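PDB 4G2S: protein prgH from Salmonella enterica subsp. enterica serovar Typhimurium, which forms part of the basal body of the type III secretion system used in cell invasion, and probably contributes this FHA domain to its ring-shaped assembly. Local coordinates for residues I8-N13 / G18-L23; S35-A40 / S51-L56; E64-T69 / I75-K80; T93-Q96 / L101-I104. One frame throughout, in Å; residues are numbered along the deposited sequence.

How the interactions relate
The four contacts lie in an FHA domain of two packed sheets, one of them (interaction 2) joining helix 35-41 to strand 51-55. Interactions 1 and 4 share one sheet, where strands 7-11 and 100-106 are neighbours: L12 N lies 2.7 Å from L101 O and R10 O 2.8 Å from L103 N, both probable hydrogen bonds. Interaction 3 belongs to the other sheet and meets interaction 4 through the core, I65 CD1 reaching I104 CD1 at 3.4 Å. Interaction 2 reaches that second sheet too, but its centre is about 18 Å from that of interaction 3; it joins interaction 1 where F21 CD1 packs 3.6 Å from F52 CD1. Interactions 1, 2 and 3 also touch neighbouring subunits, whereas interaction 4 does not.

Interaction 1: residues I8-N13 / G18-L23; sequences IVRLLN and GCEFPL
I8 enters the antiparallel hairpin of strands 7-11 and 20-22 by laying its CG2 against E20 CB at 3.6 Å, on the same face as P22. V9 and F21 form the hydrogen-bonded pair: V9 N reaches F21 O at 2.7 Å and F21 N returns to V9 O at 2.6 Å. On the core side V9 CG2 presses tightly on L23 CD2, 3.5 Å away. R10 holds its chain extended, with CG anti to the backbone N (chi1 -175°), and this carries the guanidinium along E20 and past G18. NH1 of R10 bonds to E20 OE2 at 2.9 Å; the oxygen lies at the guanidinium edge, but the carboxylate is met from above its own plane, the two groups standing almost perpendicular. G18 CA lies over one guanidinium face, toward its rim. The ion pair is part of a wider network, since R10 also bridges to E64 of a second subunit and E20 to R105. L11 turns its CG to the edge of the F21 ring, while its N donates to C19 O at 3.0 Å. Its own carbonyl closes the pairing: G18 N approaches L11 O at 3.0 Å from 43° above the carbonyl plane.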
loop_
_atom_site.group_PDB
_atom_site.type_symbol
_atom_site.label_atom_id
_atom_site.label_comp_id
_atom_site.label_asym_id
_atom_site.label_seq_id
_atom_site.Cartn_x
_atom_site.Cartn_y
_atom_site.Cartn_z
ATOM N N ILE A 8 15.500 7.695 -22.941
ATOM C CA ILE A 8 14.276 7.238 -22.318
ATOM C C ILE A 8 14.103 5.794 -22.705
ATOM O O ILE A 8 14.409 5.424 -23.862
ATOM C CB ILE A 8 13.096 8.104 -22.824
ATOM C CG1 ILE A 8 13.186 9.495 -22.209
ATOM C CG2 ILE A 8 11.773 7.475 -22.499
ATOM C CD1 ILE A 8 12.184 10.494 -22.758
ATOM N N VAL A 9 13.624 4.965 -21.766
ATOM C CA VAL A 9 13.201 3.633 -22.136
ATOM C C VAL A 9 11.706 3.667 -22.276
ATOM O O VAL A 9 11.027 4.014 -21.301
ATOM C CB VAL A 9 13.515 2.584 -21.073
ATOM C CG1 VAL A 9 13.072 1.203 -21.612
ATOM C CG2 VAL A 9 14.979 2.597 -20.830
ATOM N N ARG A 10 11.227 3.240 -23.440
ATOM C CA ARG A 10 9.840 3.038 -23.723
ATOM C C ARG A 10 9.498 1.545 -23.816
ATOM O O ARG A 10 10.144 0.734 -24.523
ATOM C CB ARG A 10 9.442 3.766 -25.026
ATOM C CG ARG A 10 7.937 3.678 -25.316
ATOM C CD ARG A 10 7.578 4.104 -26.738
ATOM N NE ARG A 10 6.149 4.091 -26.971
ATOM C CZ ARG A 10 5.308 5.110 -26.790
ATOM N NH1 ARG A 10 5.703 6.298 -26.325
ATOM N NH2 ARG A 10 4.024 4.932 -27.092
ATOM N N LEU A 11 8.426 1.188 -23.139
ATOM C CA LEU A 11 7.892 -0.197 -23.237
ATOM C C LEU A 11 7.049 -0.328 -24.484
ATOM O O LEU A 11 6.253 0.572 -24.811
ATOM C CB LEU A 11 7.099 -0.480 -21.994
ATOM C CG LEU A 11 7.904 -0.403 -20.699
ATOM C CD1 LEU A 11 6.998 -0.950 -19.597
ATOM C CD2 LEU A 11 9.190 -1.107 -20.719
ATOM N N LEU A 12 7.231 -1.400 -25.238
ATOM C CA LEU A 12 6.489 -1.569 -26.490
ATOM C C LEU A 12 5.514 -2.736 -26.408
ATOM O O LEU A 12 4.816 -3.005 -27.363
ATOM C CB LEU A 12 7.437 -1.798 -27.679
ATOM C CG LEU A 12 8.519 -0.753 -27.978
ATOM C CD1 LEU A 12 9.238 -1.156 -29.259
ATOM C CD2 LEU A 12 7.884 0.617 -28.098
ATOM N N ASN A 13 5.525 -3.429 -25.282
ATOM C CA ASN A 13 4.532 -4.411 -24.887
ATOM C C ASN A 13 4.381 -4.426 -23.364
ATOM O O ASN A 13 4.852 -3.483 -22.700
ATOM C CB ASN A 13 4.849 -5.791 -25.451
ATOM C CG ASN A 13 5.998 -6.464 -24.751
ATOM O OD1 ASN A 13 6.758 -5.820 -24.045
ATOM N ND2 ASN A 13 6.219 -7.740 -25.067
ATOM N N GLY A 18 3.726 1.602 -23.570
ATOM C CA GLY A 18 3.719 3.037 -23.829
ATOM C C GLY A 18 4.399 3.814 -22.674
ATOM O O GLY A 18 4.740 4.988 -22.835
ATOM N N CYS A 19 4.594 3.173 -21.510
ATOM C CA CYS A 19 5.281 3.830 -20.367
ATOM C C CYS A 19 6.725 4.161 -20.750
ATOM O O CYS A 19 7.421 3.368 -21.393
ATOM C CB CYS A 19 5.325 2.961 -19.094
ATOM S SG CYS A 19 3.803 3.000 -18.165
ATOM N N GLU A 20 7.161 5.333 -20.319
ATOM C CA GLU A 20 8.465 5.870 -20.705
ATOM C C GLU A 20 9.233 6.208 -19.452
ATOM O O GLU A 20 8.773 6.979 -18.628
ATOM C CB GLU A 20 8.304 7.077 -21.616
ATOM C CG GLU A 20 7.936 6.678 -23.058
ATOM C CD GLU A 20 8.121 7.759 -24.087
ATOM O OE1 GLU A 20 8.260 8.931 -23.698
ATOM O OE2 GLU A 20 8.117 7.455 -25.301
ATOM N N PHE A 21 10.393 5.609 -19.283
ATOM C CA PHE A 21 11.185 5.781 -18.084
ATOM C C PHE A 21 12.487 6.512 -18.441
ATOM O O PHE A 21 13.230 6.112 -19.374
ATOM C CB PHE A 21 11.541 4.459 -17.452
ATOM C CG PHE A 21 10.351 3.617 -17.115
ATOM C CD1 PHE A 21 9.696 3.765 -15.912
ATOM C CD2 PHE A 21 9.889 2.701 -18.026
ATOM C CE1 PHE A 21 8.573 2.978 -15.614
ATOM C CE2 PHE A 21 8.740 1.941 -17.744
ATOM C CZ PHE A 21 8.121 2.073 -16.524
ATOM N N PRO A 22 12.785 7.572 -17.684
ATOM C CA PRO A 22 14.021 8.307 -17.972
ATOM C C PRO A 22 15.192 7.508 -17.478
ATOM O O PRO A 22 15.153 6.922 -16.405
ATOM C CB PRO A 22 13.872 9.600 -17.150
ATOM C CG PRO A 22 12.996 9.247 -16.005
ATOM C CD PRO A 22 12.051 8.155 -16.549
ATOM N N LEU A 23 16.276 7.524 -18.228
ATOM C CA LEU A 23 17.482 6.859 -17.796
ATOM C C LEU A 23 18.483 7.861 -17.256
ATOM O O LEU A 23 18.720 8.901 -17.841
ATOM C CB LEU A 23 18.136 6.155 -18.958
ATOM C CG LEU A 23 17.479 5.008 -19.631
ATOM C CD1 LEU A 23 18.307 4.643 -20.865
ATOM C CD2 LEU A 23 17.372 3.857 -18.647
#

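Interaction 2: residues S35-A40 / S51-L56; sequences SDALTA and SFFIPL
L38 and F53 carry a CH-pi contact between the helix 35-41 and the strand 51-55. L38 CB sits over one face of the phenyl ring, 3.8 Å from its centroid and 15° off the ring normal, displaced toward the CE2-CZ rim. F53 has CG anti to its backbone N (chi1 172°), a setting that stands the ring out from the strand toward the helix. The leucine branch follows the same face: CD2 of L38 lies 3.8 Å from CD2 of F53, and the two side chains run at about a right angle to each other.

Plain apolar packing widens the patch. A37 CB touches F53 CE1 at 3.7 Å, approaching the ring obliquely, and the backbone N of L38 passes 3.5 Å from the same CE1, so the ring rests against the helix backbone as well as its side chains. One aromatic group thus supplies the strand's whole share of the contact, which is held by dispersion and burial.

Between these two segments no polar bond forms; within the helix T39 OG1 donates to S35 O at 3.2 Å, and the backbone bond from T39 N to that same oxygen is weak.

Q43 of a second subunit packs on both L38 and F53, while D36 is hydrogen-bonded to S15 of a third. Within the chain the contact belongs to a beta-alpha-beta unit: strand 26-33 leads into the helix, A37 leans on V31 of that strand, and strand 51-55 returns parallel beside it, forming the edge of the five-stranded sheet within this chain.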
loop_
_atom_site.group_PDB
_atom_site.type_symbol
_atom_site.label_atom_id
_atom_site.label_comp_id
_atom_site.label_asym_id
_atom_site.label_seq_id
_atom_site.Cartn_x
_atom_site.Cartn_y
_atom_site.Cartn_z
ATOM N N SER A 35 3.970 -10.646 -9.055
ATOM C CA SER A 35 3.619 -9.995 -7.783
ATOM C C SER A 35 4.680 -9.981 -6.699
ATOM O O SER A 35 4.849 -8.967 -6.000
ATOM C CB SER A 35 2.405 -10.722 -7.163
ATOM O OG SER A 35 1.503 -11.107 -8.168
ATOM N N ASP A 36 5.353 -11.120 -6.532
ATOM C CA ASP A 36 6.374 -11.286 -5.476
ATOM C C ASP A 36 7.442 -10.175 -5.549
ATOM O O ASP A 36 7.809 -9.600 -4.535
ATOM C CB ASP A 36 7.006 -12.712 -5.506
ATOM C CG ASP A 36 7.888 -12.953 -6.757
ATOM O OD1 ASP A 36 7.526 -12.445 -7.851
ATOM O OD2 ASP A 36 8.924 -13.668 -6.621
ATOM N N ALA A 37 7.894 -9.838 -6.753
ATOM C CA ALA A 37 8.908 -8.795 -6.914
ATOM C C ALA A 37 8.366 -7.377 -6.581
ATOM O O ALA A 37 9.025 -6.585 -5.895
ATOM C CB ALA A 37 9.496 -8.850 -8.328
ATOM N N LEU A 38 7.190 -7.025 -7.118
ATOM C CA LEU A 38 6.651 -5.667 -6.925
ATOM C C LEU A 38 6.617 -5.212 -5.451
ATOM O O LEU A 38 7.178 -4.179 -5.079
ATOM C CB LEU A 38 5.239 -5.560 -7.485
ATOM C CG LEU A 38 4.491 -4.203 -7.353
ATOM C CD1 LEU A 38 3.622 -4.131 -6.107
ATOM C CD2 LEU A 38 5.416 -2.974 -7.447
ATOM N N THR A 39 5.906 -5.960 -4.643
ATOM C CA THR A 39 5.641 -5.540 -3.261
ATOM C C THR A 39 6.961 -5.426 -2.486
ATOM O O THR A 39 7.118 -4.572 -1.613
ATOM C CB THR A 39 4.620 -6.473 -2.564
ATOM O OG1 THR A 39 4.748 -7.812 -3.057
ATOM C CG2 THR A 39 3.183 -6.015 -2.808
ATOM N N ALA A 40 7.932 -6.250 -2.868
ATOM C CA ALA A 40 9.237 -6.202 -2.260
ATOM C C ALA A 40 10.149 -5.125 -2.820
ATOM O O ALA A 40 11.097 -4.727 -2.144
ATOM C CB ALA A 40 9.915 -7.555 -2.374
ATOM N N SER A 51 16.061 2.363 -10.312
ATOM C CA SER A 51 15.331 1.071 -10.348
ATOM C C SER A 51 13.884 1.220 -10.752
ATOM O O SER A 51 13.222 2.128 -10.226
ATOM C CB SER A 51 15.246 0.528 -8.928
ATOM O OG SER A 51 16.135 -0.528 -8.849
ATOM N N PHE A 52 13.364 0.329 -11.584
ATOM C CA PHE A 52 11.930 0.300 -11.970
ATOM C C PHE A 52 11.359 -1.120 -11.969
ATOM O O PHE A 52 12.075 -2.062 -12.297
ATOM C CB PHE A 52 11.727 0.962 -13.336
ATOM C CG PHE A 52 12.178 2.456 -13.340
ATOM C CD1 PHE A 52 11.396 3.377 -12.723
ATOM C CD2 PHE A 52 13.370 2.874 -13.923
ATOM C CE1 PHE A 52 11.753 4.717 -12.643
ATOM C CE2 PHE A 52 13.732 4.222 -13.932
ATOM C CZ PHE A 52 12.936 5.149 -13.249
ATOM N N PHE A 53 10.098 -1.282 -11.591
ATOM C CA PHE A 53 9.465 -2.575 -11.648
ATOM C C PHE A 53 8.512 -2.569 -12.795
ATOM O O PHE A 53 7.702 -1.669 -12.892
ATOM C CB PHE A 53 8.635 -2.909 -10.395
ATOM C CG PHE A 53 7.836 -4.148 -10.554
ATOM C CD1 PHE A 53 8.430 -5.377 -10.380
ATOM C CD2 PHE A 53 6.481 -4.088 -10.936
ATOM C CE1 PHE A 53 7.685 -6.529 -10.540
ATOM C CE2 PHE A 53 5.739 -5.234 -11.107
ATOM C CZ PHE A 53 6.349 -6.462 -10.905
ATOM N N ILE A 54 8.577 -3.575 -13.655
ATOM C CA ILE A 54 7.654 -3.771 -14.749
ATOM C C ILE A 54 6.958 -5.117 -14.535
ATOM O O ILE A 54 7.630 -6.123 -14.406
ATOM C CB ILE A 54 8.440 -3.884 -16.101
ATOM C CG1 ILE A 54 9.240 -2.607 -16.290
ATOM C CG2 ILE A 54 7.511 -4.115 -17.281
ATOM C CD1 ILE A 54 10.190 -2.638 -17.465
ATOM N N PRO A 55 5.617 -5.144 -14.527
ATOM C CA PRO A 55 4.882 -6.410 -14.404
ATOM C C PRO A 55 4.831 -7.189 -15.723
ATOM O O PRO A 55 4.665 -6.600 -16.806
ATOM C CB PRO A 55 3.493 -5.960 -13.981
ATOM C CG PRO A 55 3.309 -4.660 -14.647
ATOM C CD PRO A 55 4.701 -4.000 -14.579
ATOM N N LEU A 56 5.117 -8.471 -15.645
ATOM C CA LEU A 56 5.022 -9.350 -16.804
ATOM C C LEU A 56 4.713 -10.756 -16.268
ATOM O O LEU A 56 5.415 -11.274 -15.407
ATOM C CB LEU A 56 6.311 -9.329 -17.626
ATOM C CG LEU A 56 6.198 -9.829 -19.066
ATOM C CD1 LEU A 56 5.423 -8.857 -19.960
ATOM C CD2 LEU A 56 7.591 -10.059 -19.633
#

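Interaction 3: residues E64-T69 / I75-K80; sequences EIQVDT and ILHELK
Q66 swings CG anti to its backbone N (chi1 -170°) and stays extended, while H77 sets its ring beside its own backbone N (chi1 -54°); together these torsions bring an amide oxygen to an imidazole nitrogen diagonally across the hairpin of strands 63-67 and 74-80. H77 NE2 donates to Q66 OE1 at 2.9 Å, with 164° at the hydrogen. The bond lies in the carbonyl plane and near the ring plane, the flat groups being nearly coplanar. I75 CG2, from the same strand, lies over one face of the imidazole, toward its rim.

The backbone is antiparallel, with two hydrogen-bonded pairs. E64 N meets H77 O at 2.8 Å and H77 N meets E64 O at 2.7 Å; Q66 N likewise donates to I75 O at 2.8 Å, and I75 N returns to Q66 O. I65 CG1 and L76 CD1 approach to 4.3 Å on the face packed against I102 of strand 100-106.

E64 OE1 is bridged by R27 of its own chain and by R10 of a third subunit, while OE2 remains 5.2 Å from H77 NE2. With the Q66 amide oriented as modelled, its oxygen can only accept, which implies a proton on NE2; the two arginines on E64 probably offset much of any influence of its charge on the ring.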
loop_
_atom_site.group_PDB
_atom_site.type_symbol
_atom_site.label_atom_id
_atom_site.label_comp_id
_atom_site.label_asym_id
_atom_site.label_seq_id
_atom_site.Cartn_x
_atom_site.Cartn_y
_atom_site.Cartn_z
ATOM N N GLU A 64 19.825 -4.447 -16.701
ATOM C CA GLU A 64 20.344 -3.108 -16.467
ATOM C C GLU A 64 20.657 -2.467 -17.769
ATOM O O GLU A 64 21.240 -3.076 -18.665
ATOM C CB GLU A 64 21.595 -3.087 -15.575
ATOM C CG GLU A 64 21.511 -3.952 -14.321
ATOM C CD GLU A 64 22.664 -3.685 -13.358
ATOM O OE1 GLU A 64 22.570 -4.012 -12.168
ATOM O OE2 GLU A 64 23.650 -3.015 -13.770
ATOM N N ILE A 65 20.324 -1.199 -17.848
ATOM C CA ILE A 65 20.807 -0.322 -18.905
ATOM C C ILE A 65 21.911 0.589 -18.394
ATOM O O ILE A 65 21.800 1.253 -17.327
ATOM C CB ILE A 65 19.652 0.456 -19.568
ATOM C CG1 ILE A 65 18.684 -0.570 -20.159
ATOM C CG2 ILE A 65 20.207 1.420 -20.624
ATOM C CD1 ILE A 65 17.730 -0.021 -21.170
ATOM N N GLN A 66 23.027 0.567 -19.140
ATOM C CA GLN A 66 24.194 1.382 -18.798
ATOM C C GLN A 66 24.461 2.433 -19.868
ATOM O O GLN A 66 24.668 2.076 -21.015
ATOM C CB GLN A 66 25.446 0.518 -18.686
ATOM C CG GLN A 66 26.609 1.270 -18.109
ATOM C CD GLN A 66 27.833 0.399 -17.844
ATOM O OE1 GLN A 66 27.770 -0.825 -17.861
ATOM N NE2 GLN A 66 28.948 1.049 -17.556
ATOM N N VAL A 67 24.515 3.692 -19.462
ATOM C CA VAL A 67 24.665 4.849 -20.364
ATOM C C VAL A 67 25.981 5.442 -19.901
ATOM O O VAL A 67 26.032 5.969 -18.757
ATOM C CB VAL A 67 23.541 5.877 -20.161
ATOM C CG1 VAL A 67 23.775 7.153 -20.959
ATOM C CG2 VAL A 67 22.153 5.288 -20.451
ATOM N N ASP A 68 27.038 5.339 -20.743
ATOM C CA ASP A 68 28.376 5.815 -20.332
ATOM C C ASP A 68 28.294 7.318 -20.116
ATOM O O ASP A 68 27.374 7.974 -20.586
ATOM C CB ASP A 68 29.545 5.414 -21.296
ATOM C CG ASP A 68 29.594 6.239 -22.618
ATOM O OD1 ASP A 68 28.564 6.837 -23.023
ATOM O OD2 ASP A 68 30.691 6.280 -23.260
ATOM N N THR A 69 29.277 7.856 -19.415
ATOM C CA THR A 69 29.221 9.236 -18.938
ATOM C C THR A 69 29.071 10.161 -20.143
ATOM O O THR A 69 28.357 11.155 -20.095
ATOM C CB THR A 69 30.485 9.614 -18.137
ATOM O OG1 THR A 69 31.579 9.826 -19.034
ATOM C CG2 THR A 69 30.857 8.513 -17.120
ATOM N N ILE A 75 24.720 -0.021 -23.324
ATOM C CA ILE A 75 24.921 -1.417 -23.007
ATOM C C ILE A 75 23.747 -1.949 -22.180
ATOM O O ILE A 75 23.387 -1.354 -21.200
ATOM C CB ILE A 75 26.235 -1.624 -22.227
ATOM C CG1 ILE A 75 27.394 -1.161 -23.087
ATOM C CG2 ILE A 75 26.440 -3.124 -21.907
ATOM C CD1 ILE A 75 27.646 -1.997 -24.314
ATOM N N LEU A 76 23.169 -3.052 -22.623
ATOM C CA LEU A 76 22.167 -3.701 -21.837
ATOM C C LEU A 76 22.780 -4.948 -21.195
ATOM O O LEU A 76 23.459 -5.739 -21.884
ATOM C CB LEU A 76 20.980 -3.990 -22.700
ATOM C CG LEU A 76 19.702 -4.517 -21.974
ATOM C CD1 LEU A 76 18.528 -3.990 -22.705
ATOM C CD2 LEU A 76 19.788 -6.016 -21.998
ATOM N N HIS A 77 22.652 -5.045 -19.869
ATOM C CA HIS A 77 23.075 -6.246 -19.155
ATOM C C HIS A 77 21.868 -7.035 -18.808
ATOM O O HIS A 77 21.052 -6.580 -17.986
ATOM C CB HIS A 77 23.801 -5.872 -17.905
ATOM C CG HIS A 77 24.917 -4.961 -18.126
ATOM N ND1 HIS A 77 26.109 -5.390 -18.520
ATOM C CD2 HIS A 77 25.036 -3.591 -17.941
ATOM C CE1 HIS A 77 26.960 -4.346 -18.600
ATOM N NE2 HIS A 77 26.310 -3.255 -18.255
ATOM N N GLU A 78 21.702 -8.204 -19.426
ATOM C CA GLU A 78 20.662 -9.156 -19.035
ATOM C C GLU A 78 21.096 -9.988 -17.876
ATOM O O GLU A 78 22.098 -10.691 -17.996
ATOM C CB GLU A 78 20.392 -10.171 -20.144
ATOM C CG GLU A 78 19.674 -9.654 -21.315
ATOM C CD GLU A 78 18.980 -10.755 -22.132
ATOM O OE1 GLU A 78 18.947 -11.976 -21.812
ATOM O OE2 GLU A 78 18.398 -10.318 -23.092
ATOM N N LEU A 79 20.303 -10.017 -16.791
ATOM C CA LEU A 79 20.690 -10.719 -15.541
ATOM C C LEU A 79 20.234 -12.165 -15.514
ATOM O O LEU A 79 19.040 -12.429 -15.579
ATOM C CB LEU A 79 20.162 -9.997 -14.324
ATOM C CG LEU A 79 20.606 -8.514 -14.284
ATOM C CD1 LEU A 79 20.102 -7.826 -13.009
ATOM C CD2 LEU A 79 22.061 -8.220 -14.468
ATOM N N LYS A 80 21.194 -13.095 -15.480
ATOM C CA LYS A 80 20.921 -14.539 -15.346
ATOM C C LYS A 80 21.373 -15.075 -13.977
ATOM O O LYS A 80 21.808 -14.314 -13.121
ATOM C CB LYS A 80 21.680 -15.272 -16.428
ATOM C CG LYS A 80 21.365 -14.796 -17.855
ATOM C CD LYS A 80 21.731 -15.891 -18.866
ATOM C CE LYS A 80 21.826 -15.366 -20.295
ATOM N NZ LYS A 80 20.597 -14.620 -20.717
#

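Interaction 4: residues T93-Q96 / L101-I104; sequences TPIQ and LILI
I102 O receives the amide of I95 at 2.9 Å, with 163° at the hydrogen and the donor nearly in line with the carbonyl bond. The same oxygen has a softer CA-H contact from P94 CA at 3.5 Å. In return I102 N donates to I95 O at 3.0 Å, so I95 and I102 form a hydrogen-bonded antiparallel pair. Farther along, a water takes the place of the next direct bond: it accepts from I104 N at 3.0 Å and lies beside T93 O, although that second separation is too short to be trusted in detail.

The side chains separate onto two faces. Toward the core, I102 places CG1 in the crowded position between its backbone N and carbonyl carbon (chi1 65°), which brings this atom alongside I95 CB at 3.7 Å. The far end of I95 reaches along the neighbouring strand, CD1 meeting I104 CD1 at 3.8 Å. L76 of strand 74-80 packs on both I95 and I102, so this face belongs to the interior between the sheets. On the other face L101 sends CD2 against P94 CB at a tight 3.4 Å, and L103 lays CD1 beside the backbone N of T93 at 3.7 Å; L12 packs on both leucines.

Beyond strand 100-106 lies strand 7-11, to which L101 and L103 are joined by backbone hydrogen bonds with L12 and R10. Strands 95-97 and 100-106 form a beta hairpin, with strand 95-97 at one edge of the four-stranded sheet within this chain and one apolar face turned inward as in the beta-sandwich of FHA domains.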
loop_
_atom_site.group_PDB
_atom_site.type_symbol
_atom_site.label_atom_id
_atom_site.label_comp_id
_atom_site.label_asym_id
_atom_site.label_seq_id
_atom_site.Cartn_x
_atom_site.Cartn_y
_atom_site.Cartn_z
ATOM N N THR A 93 15.077 1.146 -31.889
ATOM C CA THR A 93 14.747 -0.152 -32.416
ATOM C C THR A 93 14.305 -1.074 -31.284
ATOM O O THR A 93 14.864 -1.038 -30.176
ATOM C CB THR A 93 15.918 -0.705 -33.315
ATOM O OG1 THR A 93 16.067 -2.132 -33.195
ATOM C CG2 THR A 93 17.235 -0.063 -32.977
ATOM N N PRO A 94 13.279 -1.873 -31.550
ATOM C CA PRO A 94 12.825 -2.859 -30.614
ATOM C C PRO A 94 13.947 -3.781 -30.132
ATOM O O PRO A 94 14.659 -4.392 -30.931
ATOM C CB PRO A 94 11.801 -3.670 -31.402
ATOM C CG PRO A 94 11.413 -2.846 -32.585
ATOM C CD PRO A 94 12.494 -1.850 -32.804
ATOM N N ILE A 95 14.055 -3.885 -28.838
ATOM C CA ILE A 95 15.049 -4.701 -28.143
ATOM C C ILE A 95 14.219 -5.701 -27.341
ATOM O O ILE A 95 13.368 -5.297 -26.506
ATOM C CB ILE A 95 15.849 -3.786 -27.194
ATOM C CG1 ILE A 95 16.690 -2.778 -27.969
ATOM C CG2 ILE A 95 16.702 -4.588 -26.240
ATOM C CD1 ILE A 95 17.285 -1.671 -27.078
ATOM N N GLN A 96 14.434 -6.976 -27.593
ATOM C CA GLN A 96 13.800 -8.039 -26.851
ATOM C C GLN A 96 14.648 -8.432 -25.609
ATOM O O GLN A 96 15.796 -8.824 -25.742
ATOM C CB GLN A 96 13.611 -9.250 -27.745
ATOM C CG GLN A 96 12.770 -10.313 -27.117
ATOM C CD GLN A 96 12.112 -11.227 -28.126
ATOM O OE1 GLN A 96 12.354 -11.154 -29.357
ATOM N NE2 GLN A 96 11.297 -12.125 -27.614
ATOM N N LEU A 101 9.482 -6.317 -24.568
ATOM C CA LEU A 101 9.961 -5.549 -25.713
ATOM C C LEU A 101 10.049 -4.042 -25.354
ATOM O O LEU A 101 9.063 -3.404 -24.892
ATOM C CB LEU A 101 9.038 -5.848 -26.910
ATOM C CG LEU A 101 9.546 -5.787 -28.335
ATOM C CD1 LEU A 101 8.429 -6.080 -29.309
ATOM C CD2 LEU A 101 10.062 -4.394 -28.570
ATOM N N ILE A 102 11.251 -3.477 -25.521
ATOM C CA ILE A 102 11.513 -2.104 -25.159
ATOM C C ILE A 102 12.140 -1.408 -26.310
ATOM O O ILE A 102 12.586 -2.003 -27.248
ATOM C CB ILE A 102 12.485 -1.981 -23.949
ATOM C CG1 ILE A 102 13.869 -2.519 -24.309
ATOM C CG2 ILE A 102 11.991 -2.796 -22.744
ATOM C CD1 ILE A 102 14.894 -2.251 -23.202
ATOM N N LEU A 103 12.266 -0.104 -26.176
ATOM C CA LEU A 103 12.862 0.693 -27.190
ATOM C C LEU A 103 13.567 1.804 -26.417
ATOM O O LEU A 103 13.020 2.235 -25.426
ATOM C CB LEU A 103 11.742 1.230 -28.113
ATOM C CG LEU A 103 12.360 2.070 -29.220
ATOM C CD1 LEU A 103 11.649 1.784 -30.535
ATOM C CD2 LEU A 103 12.375 3.554 -28.893
ATOM N N ILE A 104 14.828 2.165 -26.773
ATOM C CA ILE A 104 15.558 3.241 -26.098
ATOM C C ILE A 104 15.667 4.387 -27.129
ATOM O O ILE A 104 16.158 4.169 -28.266
ATOM C CB ILE A 104 16.967 2.802 -25.608
ATOM C CG1 ILE A 104 16.885 1.577 -24.679
ATOM C CG2 ILE A 104 17.665 3.957 -24.920
ATOM C CD1 ILE A 104 18.223 0.871 -24.427
HETATM O O HOH W 1 16.068 0.759 -29.109
#